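Local coordinates for protein prolyl 4-hydroxylase (PDB 6IUQ) that probably hydroxylates proline residues at the 4-position as an Fe(II)- and 2-oxoglutarate-dependent dioxygenase, at residues P128-Q133 and R166-L171. Residues are numbered along the deposited sequence; the frame is centred on the assembly and turned at random.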
ATOM      1  N   PRO A 128      -2.404   0.153 -19.455  1.00 32.32           N
ATOM      2  CA  PRO A 128      -3.520  -0.709 -19.869  1.00 26.77           C
ATOM      3  C   PRO A 128      -3.315  -2.165 -19.466  1.00 28.03           C
ATOM      4  O   PRO A 128      -4.282  -2.894 -19.282  1.00 25.21           O
ATOM      5  CB  PRO A 128      -3.532  -0.587 -21.401  1.00 31.16           C
ATOM      6  CG  PRO A 128      -2.615   0.522 -21.750  1.00 29.43           C
ATOM      7  CD  PRO A 128      -1.684   0.739 -20.599  1.00 31.61           C
ATOM      8  N   GLN A 129      -2.065  -2.588 -19.334  1.00 29.61           N
ATOM      9  CA  GLN A 129      -1.786  -3.992 -19.072  1.00 30.23           C
ATOM     10  C   GLN A 129      -2.280  -4.463 -17.699  1.00 31.58           C
ATOM     11  O   GLN A 129      -2.435  -5.667 -17.488  1.00 30.15           O
ATOM     12  CB  GLN A 129      -0.287  -4.277 -19.215  1.00 25.66           C
ATOM     13  CG  GLN A 129       0.645  -3.478 -18.313  1.00 25.97           C
ATOM     14  CD  GLN A 129       1.083  -2.151 -18.938  1.00 27.48           C
ATOM     15  OE1 GLN A 129       0.354  -1.534 -19.713  1.00 26.92           O
ATOM     16  NE2 GLN A 129       2.282  -1.721 -18.606  1.00 28.63           N
ATOM     17  N   TYR A 130      -2.536  -3.536 -16.773  1.00 24.85           N
ATOM     18  CA  TYR A 130      -2.969  -3.926 -15.428  1.00 26.39           C
ATOM     19  C   TYR A 130      -4.433  -4.355 -15.420  1.00 24.26           C
ATOM     20  O   TYR A 130      -4.892  -4.996 -14.472  1.00 23.19           O
ATOM     21  CB  TYR A 130      -2.792  -2.792 -14.412  1.00 23.73           C
ATOM     22  CG  TYR A 130      -1.370  -2.383 -14.090  1.00 27.30           C
ATOM     23  CD1 TYR A 130      -0.265  -2.993 -14.699  1.00 19.38           C
ATOM     24  CD2 TYR A 130      -1.135  -1.386 -13.146  1.00 23.90           C
ATOM     25  CE1 TYR A 130       1.022  -2.591 -14.393  1.00 19.76           C
ATOM     26  CE2 TYR A 130       0.147  -0.969 -12.851  1.00 21.73           C
ATOM     27  CZ  TYR A 130       1.211  -1.570 -13.471  1.00 22.91           C
ATOM     28  OH  TYR A 130       2.466  -1.144 -13.142  1.00 22.46           O
ATOM     29  N   ASP A 131      -5.165  -3.951 -16.452  1.00 24.89           N
ATOM     30  CA  ASP A 131      -6.551  -4.369 -16.629  1.00 27.48           C
ATOM     31  C   ASP A 131      -7.433  -3.972 -15.449  1.00 25.30           C
ATOM     32  O   ASP A 131      -8.178  -4.795 -14.919  1.00 27.63           O
ATOM     33  CB  ASP A 131      -6.616  -5.880 -16.827  1.00 31.27           C
ATOM     34  CG  ASP A 131      -7.866  -6.315 -17.550  1.00 45.05           C
ATOM     35  OD1 ASP A 131      -8.693  -5.433 -17.885  1.00 47.35           O
ATOM     36  OD2 ASP A 131      -8.024  -7.540 -17.772  1.00 52.04           O
ATOM     37  N   LEU A 132      -7.344  -2.714 -15.031  1.00 21.28           N
ATOM     38  CA  LEU A 132      -8.097  -2.253 -13.869  1.00 24.66           C
ATOM     39  C   LEU A 132      -9.589  -2.137 -14.198  1.00 26.88           C
ATOM     40  O   LEU A 132      -9.981  -1.961 -15.348  1.00 29.76           O
ATOM     41  CB  LEU A 132      -7.541  -0.913 -13.368  1.00 16.93           C
ATOM     42  CG  LEU A 132      -6.074  -0.939 -12.938  1.00 23.04           C
ATOM     43  CD1 LEU A 132      -5.602   0.451 -12.558  1.00 24.47           C
ATOM     44  CD2 LEU A 132      -5.814  -1.946 -11.796  1.00 19.27           C
ATOM     45  N   GLN A 133     -10.417  -2.242 -13.171  1.00 30.36           N
ATOM     46  CA  GLN A 133     -11.848  -2.319 -13.361  1.00 29.85           C
ATOM     47  C   GLN A 133     -12.591  -1.085 -12.852  1.00 30.54           C
ATOM     48  O   GLN A 133     -12.320  -0.582 -11.760  1.00 25.35           O
ATOM     49  CB  GLN A 133     -12.384  -3.564 -12.664  1.00 35.90           C
ATOM     50  CG  GLN A 133     -11.712  -4.885 -13.067  1.00 32.98           C
ATOM     51  CD  GLN A 133     -12.129  -5.340 -14.438  1.00 35.22           C
ATOM     52  OE1 GLN A 133     -11.361  -5.253 -15.398  1.00 44.44           O
ATOM     53  NE2 GLN A 133     -13.362  -5.814 -14.549  1.00 37.59           N
ATOM     54  N   ARG A 166      -6.722  -7.202  -5.491  1.00 20.62           N
ATOM     55  CA  ARG A 166      -6.057  -5.902  -5.512  1.00 19.91           C
ATOM     56  C   ARG A 166      -4.832  -5.856  -6.397  1.00 17.74           C
ATOM     57  O   ARG A 166      -3.987  -6.747  -6.366  1.00 17.30           O
ATOM     58  CB  ARG A 166      -5.666  -5.505  -4.106  1.00 15.98           C
ATOM     59  CG  ARG A 166      -6.840  -5.267  -3.209  1.00 18.97           C
ATOM     60  CD  ARG A 166      -6.345  -5.362  -1.781  1.00 24.79           C
ATOM     61  NE  ARG A 166      -7.353  -5.023  -0.789  1.00 23.58           N
ATOM     62  CZ  ARG A 166      -7.155  -5.119   0.521  1.00 30.01           C
ATOM     63  NH1 ARG A 166      -5.977  -5.551   0.998  1.00 23.52           N
ATOM     64  NH2 ARG A 166      -8.131  -4.772   1.353  1.00 26.35           N
ATOM     65  N   LYS A 167      -4.755  -4.796  -7.193  1.00 22.21           N
ATOM     66  CA  LYS A 167      -3.631  -4.563  -8.090  1.00 17.82           C
ATOM     67  C   LYS A 167      -2.860  -3.283  -7.702  1.00 15.82           C
ATOM     68  O   LYS A 167      -1.650  -3.322  -7.554  1.00 20.66           O
ATOM     69  CB  LYS A 167      -4.126  -4.467  -9.541  1.00 20.64           C
ATOM     70  CG  LYS A 167      -3.014  -4.247 -10.570  1.00 20.41           C
ATOM     71  CD  LYS A 167      -1.982  -5.351 -10.419  1.00 23.76           C
ATOM     72  CE  LYS A 167      -0.689  -5.043 -11.133  1.00 24.08           C
ATOM     73  NZ  LYS A 167       0.411  -5.104 -10.137  1.00 19.79           N
ATOM     74  N   VAL A 168      -3.549  -2.159  -7.553  1.00 13.30           N
ATOM     75  CA  VAL A 168      -2.914  -0.900  -7.148  1.00 13.88           C
ATOM     76  C   VAL A 168      -3.386  -0.412  -5.786  1.00 14.97           C
ATOM     77  O   VAL A 168      -4.584  -0.342  -5.526  1.00 17.06           O
ATOM     78  CB  VAL A 168      -3.188   0.233  -8.168  1.00 18.77           C
ATOM     79  CG1 VAL A 168      -2.528   1.540  -7.710  1.00 11.20           C
ATOM     80  CG2 VAL A 168      -2.701  -0.177  -9.548  1.00 17.84           C
ATOM     81  N   THR A 169      -2.442  -0.081  -4.911  1.00 16.19           N
ATOM     82  CA  THR A 169      -2.768   0.529  -3.635  1.00 15.77           C
ATOM     83  C   THR A 169      -2.567   2.034  -3.709  1.00 18.73           C
ATOM     84  O   THR A 169      -1.536   2.504  -4.182  1.00 16.46           O
ATOM     85  CB  THR A 169      -1.903  -0.035  -2.499  1.00 16.96           C
ATOM     86  OG1 THR A 169      -2.150  -1.448  -2.366  1.00 14.01           O
ATOM     87  CG2 THR A 169      -2.212   0.705  -1.193  1.00 10.77           C
ATOM     88  N   CYS A 170      -3.566   2.784  -3.249  1.00 20.89           N
ATOM     89  CA  CYS A 170      -3.498   4.232  -3.270  1.00 20.73           C
ATOM     90  C   CYS A 170      -3.761   4.791  -1.886  1.00 23.63           C
ATOM     91  O   CYS A 170      -4.865   4.662  -1.347  1.00 28.15           O
ATOM     92  CB  CYS A 170      -4.495   4.813  -4.272  1.00 30.20           C
ATOM     93  SG  CYS A 170      -4.542   6.629  -4.171  1.00 40.07           S
ATOM     94  N   LEU A 171      -2.731   5.400  -1.313  1.00 19.57           N
ATOM     95  CA  LEU A 171      -2.805   5.926   0.044  1.00 19.57           C
ATOM     96  C   LEU A 171      -2.819   7.449   0.036  1.00 18.93           C
ATOM     97  O   LEU A 171      -1.942   8.076  -0.549  1.00 20.13           O
ATOM     98  CB  LEU A 171      -1.628   5.400   0.873  1.00 14.81           C
ATOM     99  CG  LEU A 171      -1.588   3.878   1.126  1.00 21.08           C
ATOM    100  CD1 LEU A 171      -0.258   3.455   1.680  1.00 23.84           C
ATOM    101  CD2 LEU A 171      -2.649   3.493   2.123  1.00 20.67           C
TER
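Lys167 lays the end of its side chain over one face of the Tyr130 ring, crossing it at about a right angle. Lys167 CE makes a CH-pi contact 4.1 Å from the centroid of the Tyr130 ring. It is offset toward the rim, with Tyr130 CG its nearest ring atom. The ammonium lies more centrally: Lys167 NZ is 4.8 Å from the centroid of the Tyr130 ring and 4° off the ring normal, a cation-pi geometry. Lys167 CG, anti to the backbone N (chi1 -179°), sends the chain toward residues 128-133, and bends at chi2 (55°) and chi4 turn it over the ring.

Nearer the lysine backbone the contact is apolar. Leu132 brings CD2 against the lysine stem, 3.8 Å from Lys167 CB, while Val168 CG2 fits between the loop side chains, approaching Tyr130 CD2 obliquely at 4.1 Å and Leu132 CD2 at 4.2 Å. No hydrogen bond joins the two segments.

Both polar tips are held from further out. Gln209 bonds to both, through OE1 to Lys167 NZ and through NE2 to Tyr130 OH; Asp211 adds a salt bridge to the ammonium and Asp33 a second bond to the phenol. The Asp211 carboxylate probably favours the charged lysine. Leu132 also rests on Leu120, Leu123 and Thr124 of helix 118-126.

Lys167 and Val168 can both point toward the loop because they form a classic beta bulge opposite Leu231. The contact thus packs the loop after helix 118-126 onto the outer side of the major sheet of the double-stranded beta-helix, the core fold of 2-oxoglutarate/Fe(II) oxygenases.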